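Local coordinates for RNA polymerase sigma factor (Bartonella quintana, PDB 5UXX), which probably directs RNA polymerase to a set of promoters as a DNA-binding ECF sigma factor of the sigma-70 family, at residues 143-146 / 147-151; 120-123 / 124-128; 108-111 / 112-115. All blocks are in the same frame, centred on the assembly; numbering follows the deposited sequence.

Interaction 1: 143-146 / 147-151; sequences GTIK and SRVSR
Ser147 meets the preceding helical turn twice. Its backbone N donates to Gly143 O at 3.1 Å, and its OG donates to Thr144 O at 2.8 Å. The second bond needs OG folded between the backbone N and the carbonyl carbon (chi1 69°), a rotamer that serine in a helix often adopts because the short hydroxyl can return to the main chain. Thr144 O accepts a second bond, from Arg148 N at 2.9 Å. Beyond its backbone, Arg148 stretches out from CG to NE and runs alongside Thr144, pointing the same way. The methyl CG2 of Thr144 sits over one face of the guanidinium, displaced toward its rim, and lies 3.4 Å from Arg148 NE. Threonine suits this place because its methyl can lie on the flat group. Helix 142-159, which carries these contacts, is probably the recognition helix of the region 4 helix-turn-helix. Val149 faces inward. Its N donates to Ile145 O at 2.8 Å, while CG2, placed beside the backbone N, meets Ile145 CG2 at 4.1 Å. These branched side chains fill the interior, Val149 resting on Ile121 and Ile124, and Ile145 on Tyr131, Ala135 and Cys138. Ser150 N continues the i to i+4 series, donating to Lys146 O at 3.0 Å. The extended chain of Lys146 makes a cation-pi contact with Tyr131, and apolar side chains of another protein's chain pack on Lys146, Val149 and Ser150.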
ATOM      1  N   GLY A 143      -0.887 -19.749  -4.673  1.00 36.41           N
ATOM      2  CA  GLY A 143      -1.868 -19.926  -5.730  1.00 34.87           C
ATOM      3  C   GLY A 143      -2.987 -18.904  -5.675  1.00 35.90           C
ATOM      4  O   GLY A 143      -3.476 -18.448  -6.709  1.00 35.50           O
ATOM      5  N   THR A 144      -3.395 -18.548  -4.460  1.00 35.67           N
ATOM      6  CA  THR A 144      -4.457 -17.568  -4.259  1.00 35.46           C
ATOM      7  C   THR A 144      -4.039 -16.186  -4.755  1.00 37.94           C
ATOM      8  O   THR A 144      -4.796 -15.516  -5.457  1.00 40.82           O
ATOM      9  CB  THR A 144      -4.858 -17.474  -2.776  1.00 33.33           C
ATOM     10  OG1 THR A 144      -5.268 -18.765  -2.308  1.00 39.10           O
ATOM     11  CG2 THR A 144      -5.999 -16.488  -2.594  1.00 32.95           C
ATOM     12  N   ILE A 145      -2.832 -15.770  -4.383  1.00 32.77           N
ATOM     13  CA  ILE A 145      -2.275 -14.497  -4.831  1.00 31.76           C
ATOM     14  C   ILE A 145      -2.227 -14.429  -6.355  1.00 33.27           C
ATOM     15  O   ILE A 145      -2.623 -13.430  -6.956  1.00 30.52           O
ATOM     16  CB  ILE A 145      -0.856 -14.272  -4.264  1.00 28.45           C
ATOM     17  CG1 ILE A 145      -0.928 -13.909  -2.781  1.00 32.32           C
ATOM     18  CG2 ILE A 145      -0.133 -13.174  -5.027  1.00 25.35           C
ATOM     19  CD1 ILE A 145      -1.631 -12.597  -2.509  1.00 31.54           C
ATOM     20  N   LYS A 146      -1.754 -15.509  -6.969  1.00 33.43           N
ATOM     21  CA  LYS A 146      -1.625 -15.580  -8.421  1.00 32.15           C
ATOM     22  C   LYS A 146      -2.967 -15.418  -9.129  1.00 33.32           C
ATOM     23  O   LYS A 146      -3.067 -14.699 -10.124  1.00 33.67           O
ATOM     24  CB  LYS A 146      -0.971 -16.902  -8.824  1.00 30.33           C
ATOM     25  CG  LYS A 146       0.517 -16.958  -8.519  1.00 31.45           C
ATOM     26  CD  LYS A 146       1.120 -18.300  -8.893  1.00 32.24           C
ATOM     27  CE  LYS A 146       2.621 -18.302  -8.658  1.00 31.17           C
ATOM     28  NZ  LYS A 146       3.222 -19.640  -8.910  1.00 51.38           N
ATOM     29  N   SER A 147      -3.996 -16.085  -8.616  1.00 33.01           N
ATOM     30  CA  SER A 147      -5.330 -15.982  -9.199  1.00 35.26           C
ATOM     31  C   SER A 147      -5.905 -14.586  -8.981  1.00 33.05           C
ATOM     32  O   SER A 147      -6.583 -14.041  -9.852  1.00 33.55           O
ATOM     33  CB  SER A 147      -6.264 -17.039  -8.607  1.00 36.59           C
ATOM     34  OG  SER A 147      -6.550 -16.765  -7.248  1.00 45.35           O
ATOM     35  N   ARG A 148      -5.625 -14.011  -7.815  1.00 30.17           N
ATOM     36  CA  ARG A 148      -6.064 -12.655  -7.504  1.00 30.91           C
ATOM     37  C   ARG A 148      -5.378 -11.637  -8.410  1.00 29.15           C
ATOM     38  O   ARG A 148      -5.995 -10.665  -8.841  1.00 29.45           O
ATOM     39  CB  ARG A 148      -5.799 -12.325  -6.032  1.00 31.41           C
ATOM     40  CG  ARG A 148      -6.760 -13.008  -5.073  1.00 34.05           C
ATOM     41  CD  ARG A 148      -6.407 -12.750  -3.619  1.00 32.52           C
ATOM     42  NE  ARG A 148      -7.354 -13.402  -2.720  1.00 36.56           N
ATOM     43  CZ  ARG A 148      -7.247 -13.410  -1.395  1.00 35.10           C
ATOM     44  NH1 ARG A 148      -6.230 -12.798  -0.805  1.00 32.11           N
ATOM     45  NH2 ARG A 148      -8.159 -14.031  -0.659  1.00 36.14           N
ATOM     46  N   VAL A 149      -4.099 -11.865  -8.694  1.00 26.09           N
ATOM     47  CA  VAL A 149      -3.342 -10.989  -9.581  1.00 27.31           C
ATOM     48  C   VAL A 149      -3.896 -11.054 -11.003  1.00 32.49           C
ATOM     49  O   VAL A 149      -4.073 -10.025 -11.657  1.00 34.05           O
ATOM     50  CB  VAL A 149      -1.840 -11.356  -9.590  1.00 29.39           C
ATOM     51  CG1 VAL A 149      -1.136 -10.745 -10.794  1.00 24.02           C
ATOM     52  CG2 VAL A 149      -1.179 -10.908  -8.293  1.00 26.77           C
ATOM     53  N   SER A 150      -4.183 -12.266 -11.468  1.00 32.00           N
ATOM     54  CA  SER A 150      -4.707 -12.470 -12.815  1.00 31.92           C
ATOM     55  C   SER A 150      -6.077 -11.825 -13.003  1.00 35.34           C
ATOM     56  O   SER A 150      -6.323 -11.167 -14.014  1.00 37.59           O
ATOM     57  CB  SER A 150      -4.789 -13.964 -13.134  1.00 35.50           C
ATOM     58  OG  SER A 150      -3.498 -14.528 -13.279  1.00 42.39           O
ATOM     59  N   ARG A 151      -6.966 -12.018 -12.034  1.00 34.46           N
ATOM     60  CA  ARG A 151      -8.303 -11.436 -12.106  1.00 34.97           C
ATOM     61  C   ARG A 151      -8.248  -9.912 -12.018  1.00 38.60           C
ATOM     62  O   ARG A 151      -8.963  -9.216 -12.739  1.00 38.93           O
ATOM     63  CB  ARG A 151      -9.208 -12.001 -11.005  1.00 41.03           C
ATOM     64  CG  ARG A 151      -9.560 -13.471 -11.198  1.00 55.71           C
ATOM     65  CD  ARG A 151     -10.477 -14.011 -10.103  1.00 67.81           C
ATOM     66  NE  ARG A 151      -9.863 -14.005  -8.778  1.00 78.50           N
ATOM     67  CZ  ARG A 151     -10.151 -13.125  -7.824  1.00 81.51           C
ATOM     68  NH1 ARG A 151      -9.546 -13.197  -6.648  1.00 78.92           N
ATOM     69  NH2 ARG A 151     -11.052 -12.180  -8.041  1.00 84.63           N
TER

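Interaction 2: 120-123 / 124-128; sequences AIIL and IGASG
Ala126 N and Ser127 N both donate to Ile122 O where helix 115-125 ends. Ala126 N does so at 3.0 Å from above the carbonyl plane, whereas Ser127 N, 2.7 Å from the same Ile122 O, lies nearly in line with the C=O bond. The first has the i to i+4 spacing of a helix but is bent; the second spans five residues and marks a widened last turn, with Ala126 the first residue to leave helical backbone angles. Alanine suits the spot, its small CB lying 3.2 Å from Ile122 O. The CB of Ser127 points toward the helix end, 3.4 Å from Leu123 O, and a chi1 of -56°, which sets OG beside the backbone N, brings OG alongside Ile122 CG2 at 3.7 Å. One turn earlier the helix is regular at Ile124, whose N donates to Ala120 O at 3.0 Å. Gly125 N approaches Ile121 O at 2.8 Å but well out of the carbonyl plane; the tilted approach leaves no room beside Ile121 O for a side chain, and glycine has none. Gly128, with phi at 80°, turns the chain in a region that glycine enters easily.

Farther out, Ile124 packs between helices 131-138 and 142-159, whereas Leu123 and Ile122 meet Phe22 of helix 7-26. Ser127 OG hydrogen-bonds an aromatic side chain of another protein's chain, beside apolar packing on that chain by Ile121, Ile122, Ile124 and Ala126, so the interface here combines a directional polar bond with hydrophobic contact.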
ATOM      1  N   ALA A 120      -3.538  -7.335  -3.783  1.00 27.49           N
ATOM      2  CA  ALA A 120      -2.661  -8.284  -4.464  1.00 18.80           C
ATOM      3  C   ALA A 120      -1.930  -7.645  -5.642  1.00 19.18           C
ATOM      4  O   ALA A 120      -0.723  -7.823  -5.800  1.00 18.84           O
ATOM      5  CB  ALA A 120      -3.458  -9.491  -4.932  1.00 20.00           C
ATOM      6  N   ILE A 121      -2.662  -6.900  -6.466  1.00 19.30           N
ATOM      7  CA  ILE A 121      -2.078  -6.303  -7.663  1.00 26.30           C
ATOM      8  C   ILE A 121      -1.134  -5.155  -7.298  1.00 26.18           C
ATOM      9  O   ILE A 121      -0.202  -4.852  -8.039  1.00 31.04           O
ATOM     10  CB  ILE A 121      -3.171  -5.804  -8.644  1.00 20.84           C
ATOM     11  CG1 ILE A 121      -2.570  -5.514 -10.021  1.00 17.68           C
ATOM     12  CG2 ILE A 121      -3.902  -4.586  -8.092  1.00 17.83           C
ATOM     13  CD1 ILE A 121      -1.984  -6.732 -10.697  1.00 22.25           C
ATOM     14  N   ILE A 122      -1.372  -4.526  -6.151  1.00 24.84           N
ATOM     15  CA  ILE A 122      -0.479  -3.479  -5.661  1.00 20.28           C
ATOM     16  C   ILE A 122       0.813  -4.085  -5.121  1.00 20.38           C
ATOM     17  O   ILE A 122       1.907  -3.620  -5.441  1.00 23.99           O
ATOM     18  CB  ILE A 122      -1.151  -2.624  -4.566  1.00 23.82           C
ATOM     19  CG1 ILE A 122      -2.243  -1.744  -5.176  1.00 25.37           C
ATOM     20  CG2 ILE A 122      -0.127  -1.749  -3.863  1.00 25.54           C
ATOM     21  CD1 ILE A 122      -1.744  -0.826  -6.272  1.00 28.56           C
ATOM     22  N   LEU A 123       0.680  -5.125  -4.304  1.00 21.91           N
ATOM     23  CA  LEU A 123       1.834  -5.796  -3.712  1.00 22.00           C
ATOM     24  C   LEU A 123       2.747  -6.397  -4.775  1.00 22.94           C
ATOM     25  O   LEU A 123       3.970  -6.290  -4.691  1.00 29.87           O
ATOM     26  CB  LEU A 123       1.381  -6.889  -2.741  1.00 21.41           C
ATOM     27  CG  LEU A 123       0.764  -6.434  -1.418  1.00 18.30           C
ATOM     28  CD1 LEU A 123       0.258  -7.632  -0.635  1.00 30.57           C
ATOM     29  CD2 LEU A 123       1.769  -5.644  -0.598  1.00 18.71           C
ATOM     30  N   ILE A 124       2.143  -7.025  -5.778  1.00 22.69           N
ATOM     31  CA  ILE A 124       2.898  -7.704  -6.825  1.00 20.58           C
ATOM     32  C   ILE A 124       3.294  -6.761  -7.960  1.00 22.29           C
ATOM     33  O   ILE A 124       4.450  -6.737  -8.385  1.00 25.17           O
ATOM     34  CB  ILE A 124       2.091  -8.881  -7.410  1.00 18.66           C
ATOM     35  CG1 ILE A 124       1.895  -9.965  -6.352  1.00 26.44           C
ATOM     36  CG2 ILE A 124       2.791  -9.460  -8.629  1.00 17.33           C
ATOM     37  CD1 ILE A 124       3.185 -10.625  -5.912  1.00 28.96           C
ATOM     38  N   GLY A 125       2.334  -5.981  -8.442  1.00 19.12           N
ATOM     39  CA  GLY A 125       2.547  -5.139  -9.605  1.00 18.65           C
ATOM     40  C   GLY A 125       3.208  -3.801  -9.335  1.00 21.51           C
ATOM     41  O   GLY A 125       3.719  -3.167 -10.257  1.00 26.49           O
ATOM     42  N   ALA A 126       3.206  -3.365  -8.079  1.00 22.19           N
ATOM     43  CA  ALA A 126       3.722  -2.040  -7.750  1.00 24.53           C
ATOM     44  C   ALA A 126       4.752  -2.047  -6.621  1.00 26.92           C
ATOM     45  O   ALA A 126       5.738  -1.312  -6.675  1.00 33.19           O
ATOM     46  CB  ALA A 126       2.570  -1.112  -7.394  1.00 23.16           C
ATOM     47  N   SER A 127       4.525  -2.869  -5.603  1.00 22.95           N
ATOM     48  CA  SER A 127       5.370  -2.849  -4.412  1.00 17.42           C
ATOM     49  C   SER A 127       6.631  -3.695  -4.573  1.00 23.80           C
ATOM     50  O   SER A 127       7.559  -3.596  -3.769  1.00 24.29           O
ATOM     51  CB  SER A 127       4.575  -3.321  -3.193  1.00 20.22           C
ATOM     52  OG  SER A 127       3.410  -2.534  -3.015  1.00 22.69           O
ATOM     53  N   GLY A 128       6.662  -4.529  -5.607  1.00 27.93           N
ATOM     54  CA  GLY A 128       7.856  -5.288  -5.933  1.00 25.32           C
ATOM     55  C   GLY A 128       8.083  -6.534  -5.096  1.00 28.33           C
ATOM     56  O   GLY A 128       9.208  -7.026  -5.009  1.00 27.02           O
TER

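Interaction 3: 108-111 / 112-115; sequences KALN and MLSA
The turn that leads out of helix 103-112 toward helix 115-125 is built around Ala109, Leu110, Met112 and Leu113, whose backbone bonds have tightened to three-residue spacing. Met112 N donates to Ala109 O at 3.1 Å, and only weakly to Lys108 O, at 3.3 Å. Leu113 N then donates to Leu110 O at 3.2 Å. In both of the three-residue bonds the donor stands high above the carbonyl plane, 69° out of it at Ala109 and 63° at Leu110, the tilt that comes with a 3-10-like turn.

Met112, present as selenomethionine, presses its CG to 3.2 Å from Lys108 O, then bends at chi2 and chi3 to lead its tip away, a path that its flexible, unbranched chain allows. Leu113 holds CB 3.3 Å from Leu110 O, and its CD1 meets Leu110 CD2 at 4.2 Å. Leucine suits both positions, because the pair faces inward: Leu113 rests on Ile121, Leu110 on Ile122 and on an aromatic side chain of another protein's chain. Asn111 OD1 accepts a hydrogen bond from Lys107 NZ, one turn back. Past Leu113 the chain extends to Ser114, whose short hydroxyl makes it the N-cap of the next helix.

Arg118 of that following helix bridges the turn: its NH1 hydrogen-bonds both Leu110 O and Leu113 O. Leu110 O therefore takes a backbone N-H and a guanidinium N-H, and the positive charge probably offsets the partial negative charge that gathers where a helix runs out of its own N-H donors.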
ATOM      1  N   LYS A 108      -9.521   5.333  -9.040  1.00 30.87           N
ATOM      2  CA  LYS A 108     -10.929   4.976  -9.166  1.00 33.23           C
ATOM      3  C   LYS A 108     -11.082   3.571  -9.740  1.00 33.30           C
ATOM      4  O   LYS A 108     -11.989   2.832  -9.363  1.00 28.99           O
ATOM      5  CB  LYS A 108     -11.666   5.993 -10.039  1.00 30.68           C
ATOM      6  CG  LYS A 108     -11.866   7.345  -9.371  1.00 41.63           C
ATOM      7  CD  LYS A 108     -12.245   8.422 -10.377  1.00 34.00           C
ATOM      8  CE  LYS A 108     -13.447   8.015 -11.209  1.00 36.13           C
ATOM      9  NZ  LYS A 108     -13.881   9.115 -12.112  1.00 38.62           N
ATOM     10  N   ALA A 109     -10.185   3.210 -10.655  1.00 31.62           N
ATOM     11  CA  ALA A 109     -10.177   1.873 -11.238  1.00 32.19           C
ATOM     12  C   ALA A 109      -9.791   0.827 -10.194  1.00 27.45           C
ATOM     13  O   ALA A 109     -10.388  -0.249 -10.129  1.00 28.10           O
ATOM     14  CB  ALA A 109      -9.227   1.817 -12.425  1.00 31.68           C
ATOM     15  N   LEU A 110      -8.789   1.152  -9.383  1.00 26.08           N
ATOM     16  CA  LEU A 110      -8.360   0.284  -8.289  1.00 25.34           C
ATOM     17  C   LEU A 110      -9.495   0.024  -7.306  1.00 35.60           C
ATOM     18  O   LEU A 110      -9.640  -1.082  -6.785  1.00 34.46           O
ATOM     19  CB  LEU A 110      -7.170   0.899  -7.550  1.00 24.48           C
ATOM     20  CG  LEU A 110      -5.812   0.874  -8.252  1.00 25.05           C
ATOM     21  CD1 LEU A 110      -4.791   1.663  -7.448  1.00 19.06           C
ATOM     22  CD2 LEU A 110      -5.344  -0.558  -8.461  1.00 24.86           C
ATOM     23  N   ASN A 111     -10.297   1.053  -7.057  1.00 25.18           N
ATOM     24  CA  ASN A 111     -11.407   0.953  -6.120  1.00 32.58           C
ATOM     25  C   ASN A 111     -12.563   0.111  -6.661  1.00 34.80           C
ATOM     26  O   ASN A 111     -13.416  -0.343  -5.900  1.00 29.84           O
ATOM     27  CB  ASN A 111     -11.906   2.351  -5.750  1.00 28.25           C
ATOM     28  CG  ASN A 111     -10.963   3.074  -4.805  1.00 37.30           C
ATOM     29  OD1 ASN A 111      -9.907   2.554  -4.443  1.00 25.73           O
ATOM     30  ND2 ASN A 111     -11.343   4.280  -4.400  1.00 28.90           N
HETATM   31  N   MSE A 112     -12.586  -0.091  -7.975  1.00 33.34           N
HETATM   32  CA  MSE A 112     -13.594  -0.942  -8.599  1.00 32.67           C
HETATM   33  C   MSE A 112     -13.308  -2.412  -8.314  1.00 31.45           C
HETATM   34  O   MSE A 112     -14.203  -3.254  -8.372  1.00 38.01           O
HETATM   35  CB  MSE A 112     -13.646  -0.703 -10.110  1.00 34.79           C
HETATM   36  CG  MSE A 112     -14.109   0.684 -10.513  1.00 34.72           C
HETATM   37 SE   MSE A 112     -16.000   0.974 -10.155  1.00 67.93          SE
HETATM   38  CE  MSE A 112     -16.745  -0.365 -11.362  1.00 55.65           C
ATOM     39  N   LEU A 113     -12.049  -2.712  -8.013  1.00 29.95           N
ATOM     40  CA  LEU A 113     -11.639  -4.069  -7.682  1.00 29.46           C
ATOM     41  C   LEU A 113     -12.132  -4.466  -6.297  1.00 35.00           C
ATOM     42  O   LEU A 113     -12.495  -3.611  -5.489  1.00 33.52           O
ATOM     43  CB  LEU A 113     -10.115  -4.202  -7.744  1.00 24.76           C
ATOM     44  CG  LEU A 113      -9.418  -3.820  -9.049  1.00 31.47           C
ATOM     45  CD1 LEU A 113      -7.906  -3.921  -8.894  1.00 22.01           C
ATOM     46  CD2 LEU A 113      -9.902  -4.693 -10.191  1.00 25.57           C
ATOM     47  N   SER A 114     -12.151  -5.767  -6.029  1.00 28.14           N
ATOM     48  CA  SER A 114     -12.394  -6.255  -4.678  1.00 28.76           C
ATOM     49  C   SER A 114     -11.197  -5.904  -3.804  1.00 31.82           C
ATOM     50  O   SER A 114     -10.118  -5.602  -4.317  1.00 33.23           O
ATOM     51  CB  SER A 114     -12.639  -7.766  -4.672  1.00 29.88           C
ATOM     52  OG  SER A 114     -11.451  -8.476  -4.977  1.00 35.19           O
ATOM     53  N   ALA A 115     -11.389  -5.933  -2.490  1.00 33.27           N
ATOM     54  CA  ALA A 115     -10.323  -5.601  -1.551  1.00 36.61           C
ATOM     55  C   ALA A 115      -9.108  -6.509  -1.732  1.00 29.64           C
ATOM     56  O   ALA A 115      -7.966  -6.054  -1.663  1.00 29.56           O
ATOM     57  CB  ALA A 115     -10.836  -5.684  -0.122  1.00 28.27           C
TER

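How the interactions relate
Along the chain the order is interaction 3, interaction 2, interaction 1, all within sigma-70 region 4. Interaction 3 closes helix 103-112 and passes to helix 115-125, whose later half and end form interaction 2; interaction 1 lies on helix 142-159, beyond helix 131-138. Interaction 2 touches both others. Its centre is about 11 Å from that of interaction 1, where Ile124 CG1 meets Val149 CG2 at 3.8 Å, and about 14 Å from that of interaction 3, where Ile122 CD1 meets Leu110 CD1 at 4.1 Å. Interactions 1 and 3, with centres about 15 Å apart, do not touch. Helix 115-125 thus joins helix 103-112 to the probable DNA-recognition helix.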